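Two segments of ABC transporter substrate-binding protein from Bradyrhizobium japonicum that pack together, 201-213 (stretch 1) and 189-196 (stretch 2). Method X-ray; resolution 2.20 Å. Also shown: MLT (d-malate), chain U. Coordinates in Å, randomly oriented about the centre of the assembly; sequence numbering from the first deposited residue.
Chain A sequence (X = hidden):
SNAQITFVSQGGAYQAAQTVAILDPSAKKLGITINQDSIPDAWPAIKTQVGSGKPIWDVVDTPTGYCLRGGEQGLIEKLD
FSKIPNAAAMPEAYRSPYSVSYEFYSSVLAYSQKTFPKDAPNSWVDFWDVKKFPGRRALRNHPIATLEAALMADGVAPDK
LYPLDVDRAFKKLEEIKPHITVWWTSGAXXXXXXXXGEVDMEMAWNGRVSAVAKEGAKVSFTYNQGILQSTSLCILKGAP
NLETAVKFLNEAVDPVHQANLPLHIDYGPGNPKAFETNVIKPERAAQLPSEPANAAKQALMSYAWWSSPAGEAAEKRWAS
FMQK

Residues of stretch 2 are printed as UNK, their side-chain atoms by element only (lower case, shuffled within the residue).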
# COMPACT_ATOMS: atom_id res chain seq x y z
N MSE A 201 5.99 -2.71 -39.27
CA MSE A 201 5.12 -3.86 -39.41
C MSE A 201 4.47 -4.19 -38.07
O MSE A 201 5.03 -3.92 -37.00
CB MSE A 201 5.92 -5.06 -39.94
CG MSE A 201 6.59 -5.89 -38.88
SE MSE A 201 7.86 -7.18 -39.66
CE MSE A 201 9.18 -5.88 -40.30
N GLU A 202 3.28 -4.78 -38.13
CA GLU A 202 2.56 -5.11 -36.92
C GLU A 202 1.42 -6.06 -37.22
O GLU A 202 1.03 -6.23 -38.38
CB GLU A 202 2.00 -3.84 -36.26
CG GLU A 202 0.76 -3.29 -36.96
CD GLU A 202 0.19 -2.04 -36.29
OE1 GLU A 202 0.48 -1.80 -35.09
OE2 GLU A 202 -0.56 -1.31 -36.97
N MSE A 203 0.90 -6.70 -36.18
CA MSE A 203 -0.39 -7.34 -36.28
C MSE A 203 -1.41 -6.24 -36.06
O MSE A 203 -1.19 -5.35 -35.24
CB MSE A 203 -0.60 -8.42 -35.24
CG MSE A 203 -2.01 -8.99 -35.32
SE MSE A 203 -2.41 -10.36 -33.99
CE MSE A 203 -0.95 -11.56 -34.37
N ALA A 204 -2.51 -6.31 -36.78
CA ALA A 204 -3.58 -5.33 -36.67
C ALA A 204 -4.86 -5.90 -37.27
O ALA A 204 -4.82 -6.79 -38.12
CB ALA A 204 -3.17 -4.02 -37.40
N TRP A 205 -6.00 -5.37 -36.85
CA TRP A 205 -7.27 -5.74 -37.43
C TRP A 205 -7.36 -5.18 -38.85
O TRP A 205 -7.03 -4.02 -39.10
CB TRP A 205 -8.41 -5.26 -36.54
CG TRP A 205 -8.43 -5.98 -35.18
CD1 TRP A 205 -8.40 -7.33 -34.98
CD2 TRP A 205 -8.51 -5.39 -33.87
NE1 TRP A 205 -8.44 -7.62 -33.64
CE2 TRP A 205 -8.51 -6.45 -32.94
CE3 TRP A 205 -8.58 -4.07 -33.41
CZ2 TRP A 205 -8.57 -6.23 -31.56
CZ3 TRP A 205 -8.64 -3.86 -32.04
CH2 TRP A 205 -8.64 -4.93 -31.13
N ASN A 206 -7.79 -6.02 -39.80
CA ASN A 206 -7.71 -5.63 -41.20
C ASN A 206 -8.48 -4.34 -41.48
O ASN A 206 -8.09 -3.56 -42.35
CB ASN A 206 -8.20 -6.76 -42.10
CG ASN A 206 -9.70 -6.93 -42.05
OD1 ASN A 206 -10.23 -7.53 -41.12
ND2 ASN A 206 -10.40 -6.38 -43.04
N GLY A 207 -9.55 -4.11 -40.73
CA GLY A 207 -10.37 -2.91 -40.91
C GLY A 207 -9.66 -1.62 -40.57
O GLY A 207 -9.89 -0.59 -41.21
N ARG A 208 -8.78 -1.66 -39.56
CA ARG A 208 -7.99 -0.50 -39.16
C ARG A 208 -6.93 -0.18 -40.21
O ARG A 208 -6.63 0.98 -40.48
CB ARG A 208 -7.33 -0.73 -37.80
CG ARG A 208 -8.26 -0.51 -36.60
CD ARG A 208 -8.62 0.98 -36.44
NE ARG A 208 -9.47 1.22 -35.28
CZ ARG A 208 -9.92 2.43 -34.94
NH1 ARG A 208 -9.59 3.48 -35.67
NH2 ARG A 208 -10.70 2.57 -33.88
N VAL A 209 -6.35 -1.22 -40.80
CA VAL A 209 -5.33 -1.01 -41.82
C VAL A 209 -5.92 -0.45 -43.09
O VAL A 209 -5.41 0.53 -43.63
CB VAL A 209 -4.60 -2.31 -42.17
CG1 VAL A 209 -3.51 -2.03 -43.21
CG2 VAL A 209 -4.02 -2.94 -40.93
N SER A 210 -6.98 -1.08 -43.58
CA SER A 210 -7.61 -0.62 -44.81
C SER A 210 -8.02 0.84 -44.63
O SER A 210 -7.87 1.65 -45.55
CB SER A 210 -8.82 -1.48 -45.15
OG SER A 210 -9.67 -1.59 -44.03
N ALA A 211 -8.51 1.18 -43.44
CA ALA A 211 -8.98 2.54 -43.17
C ALA A 211 -7.84 3.54 -43.25
O ALA A 211 -7.96 4.56 -43.93
CB ALA A 211 -9.69 2.62 -41.82
N VAL A 212 -6.73 3.26 -42.56
CA VAL A 212 -5.62 4.20 -42.61
C VAL A 212 -4.99 4.25 -44.02
O VAL A 212 -4.48 5.28 -44.45
CB VAL A 212 -4.57 3.92 -41.52
CG1 VAL A 212 -3.98 2.56 -41.69
CG2 VAL A 212 -3.47 4.96 -41.57
N ALA A 213 -5.05 3.13 -44.75
CA ALA A 213 -4.55 3.11 -46.13
C ALA A 213 -5.42 4.01 -47.01
O ALA A 213 -4.91 4.85 -47.75
CB ALA A 213 -4.52 1.70 -46.67
N UNK A 189 -4.85 3.11 -31.76
CA UNK A 189 -3.42 3.20 -31.51
C UNK A 189 -2.66 2.43 -32.60
O UNK A 189 -1.64 2.90 -33.11
c UNK A 189 -1.26 1.93 -28.48
c UNK A 189 -1.57 2.42 -29.89
o UNK A 189 -2.11 1.31 -27.83
c UNK A 189 -3.06 2.69 -30.11
n UNK A 189 -0.06 2.22 -28.00
N UNK A 190 -3.17 1.26 -32.98
CA UNK A 190 -2.48 0.43 -33.95
C UNK A 190 -2.46 1.13 -35.30
O UNK A 190 -1.48 1.04 -36.04
o UNK A 190 -4.34 -0.90 -34.79
c UNK A 190 -3.13 -0.95 -34.07
N UNK A 191 -3.54 1.84 -35.62
CA UNK A 191 -3.61 2.60 -36.85
C UNK A 191 -2.61 3.76 -36.84
O UNK A 191 -1.88 3.97 -37.81
c UNK A 191 -5.00 3.13 -37.07
N UNK A 192 -2.58 4.50 -35.73
CA UNK A 192 -1.65 5.62 -35.60
C UNK A 192 -0.20 5.16 -35.79
O UNK A 192 0.61 5.84 -36.44
n UNK A 192 -0.17 9.31 -35.48
o UNK A 192 -2.38 8.89 -35.40
c UNK A 192 -1.83 6.30 -34.24
c UNK A 192 -1.23 8.64 -35.04
c UNK A 192 -0.95 7.52 -34.03
N UNK A 193 0.13 4.00 -35.21
CA UNK A 193 1.49 3.45 -35.30
C UNK A 193 1.92 3.26 -36.76
O UNK A 193 3.05 3.59 -37.13
c UNK A 193 1.60 2.12 -34.54
c UNK A 193 2.60 3.14 -32.42
c UNK A 193 1.50 0.88 -32.34
c UNK A 193 1.49 2.25 -33.01
N UNK A 194 1.02 2.72 -37.57
CA UNK A 194 1.31 2.53 -38.99
C UNK A 194 1.41 3.88 -39.69
O UNK A 194 2.31 4.12 -40.48
c UNK A 194 0.24 1.68 -39.66
c UNK A 194 -0.78 -0.45 -40.37
c UNK A 194 1.69 -0.27 -40.18
c UNK A 194 0.36 0.17 -39.60
N UNK A 195 0.47 4.77 -39.38
CA UNK A 195 0.37 6.05 -40.08
C UNK A 195 1.57 6.97 -39.89
O UNK A 195 1.98 7.65 -40.83
n UNK A 195 -1.09 9.20 -39.90
o UNK A 195 -1.44 7.92 -41.72
c UNK A 195 -0.92 6.78 -39.67
c UNK A 195 -1.18 8.02 -40.52
N UNK A 196 2.14 7.02 -38.68
CA UNK A 196 3.25 7.95 -38.42
C UNK A 196 4.61 7.28 -38.55
O UNK A 196 5.64 7.92 -38.39
c UNK A 196 3.13 8.65 -37.06
o UNK A 196 3.45 6.51 -36.02
o UNK A 196 2.51 8.10 -34.82
c UNK A 196 3.02 7.68 -35.89
C1 MLT U . -10.26 -1.23 -28.96
O1 MLT U . -11.09 -0.78 -28.15
O2 MLT U . -9.51 -2.17 -28.60
C2 MLT U . -10.18 -0.68 -30.36
O3 MLT U . -10.42 0.71 -30.44
C3 MLT U . -11.22 -1.39 -31.21
C4 MLT U . -11.28 -0.65 -32.53
O4 MLT U . -12.07 0.31 -32.66
O5 MLT U . -10.55 -0.98 -33.49
O HOH W 1 -5.84 -3.17 -34.89

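Position 189 carries three carbons in a row, the last bearing one oxygen and one nitrogen. Its CA-to-CB bond points away from stretch 1, and the side chain makes no contact with it. The residue is Gln 189.

At position 190 a single carbon bears a single oxygen. The CB lies 3.8 Å from Glu 202 OE1, and the oxygen approaches the CB atoms of Ala 204 and Arg 208, each at 4.2 Å. A short side chain ending in one hydroxyl identifies Ser 190. Water 1 donates to Ser 190 OG (2.7 Å) and accepts from Trp 205 N (3.0 Å), so it ties the helix to the end of the strand.

Position 191 has one side-chain carbon, directed toward stretch 1, with its CB 4.3 Å from Arg 208 CD. It is Ala 191.

Position 192 again shows three carbons ending in one oxygen and one nitrogen, and it too points away from stretch 1 without touching it. This is Gln 192.

Position 193 holds four carbons forked at the second; one terminal carbon lies 4.0 Å from Glu 202 OE1. This is Leu 193. Leu 193 thus brushes the carboxyl group of Glu 202.

The same forked set of four carbons recurs at position 194. Its branching carbon is 3.2 Å from Glu 202 OE2, and a terminal carbon lies near Val 209. It is Leu 194, whose CD1 packs 4.1 Å from Val 209 CG2.

At position 195 two carbons end in one oxygen and one nitrogen, and the group reaches Val 212. The shorter amide is Asn 195, with OD1 3.6 Å from Val 212 CG2.

Position 196 has two carbons, the second carrying two oxygens, and lies out of reach of stretch 1. It is Asp 196; Gln 192 NE2 donates to its OD2 at 3.0 Å.

The contact rests largely on packing. Glu 202 extends from the strand to the helix, placing OE2 2.7 Å from Ser 190 O, a spacing that suggests a protonated carboxyl group. Farther along, Val 209 and Val 212 meet Leu 194 and Asn 195 as the two helices run at 40° to each other. Arg 208 links this packing to the ligand: while its aliphatic part lies against Ser 190 and Ala 191, its NE and NH2 donate to d-malate O5 (3.0 Å) and O4 (2.9 Å), respectively.

Stretch 2 (189-196) QSAQLLND
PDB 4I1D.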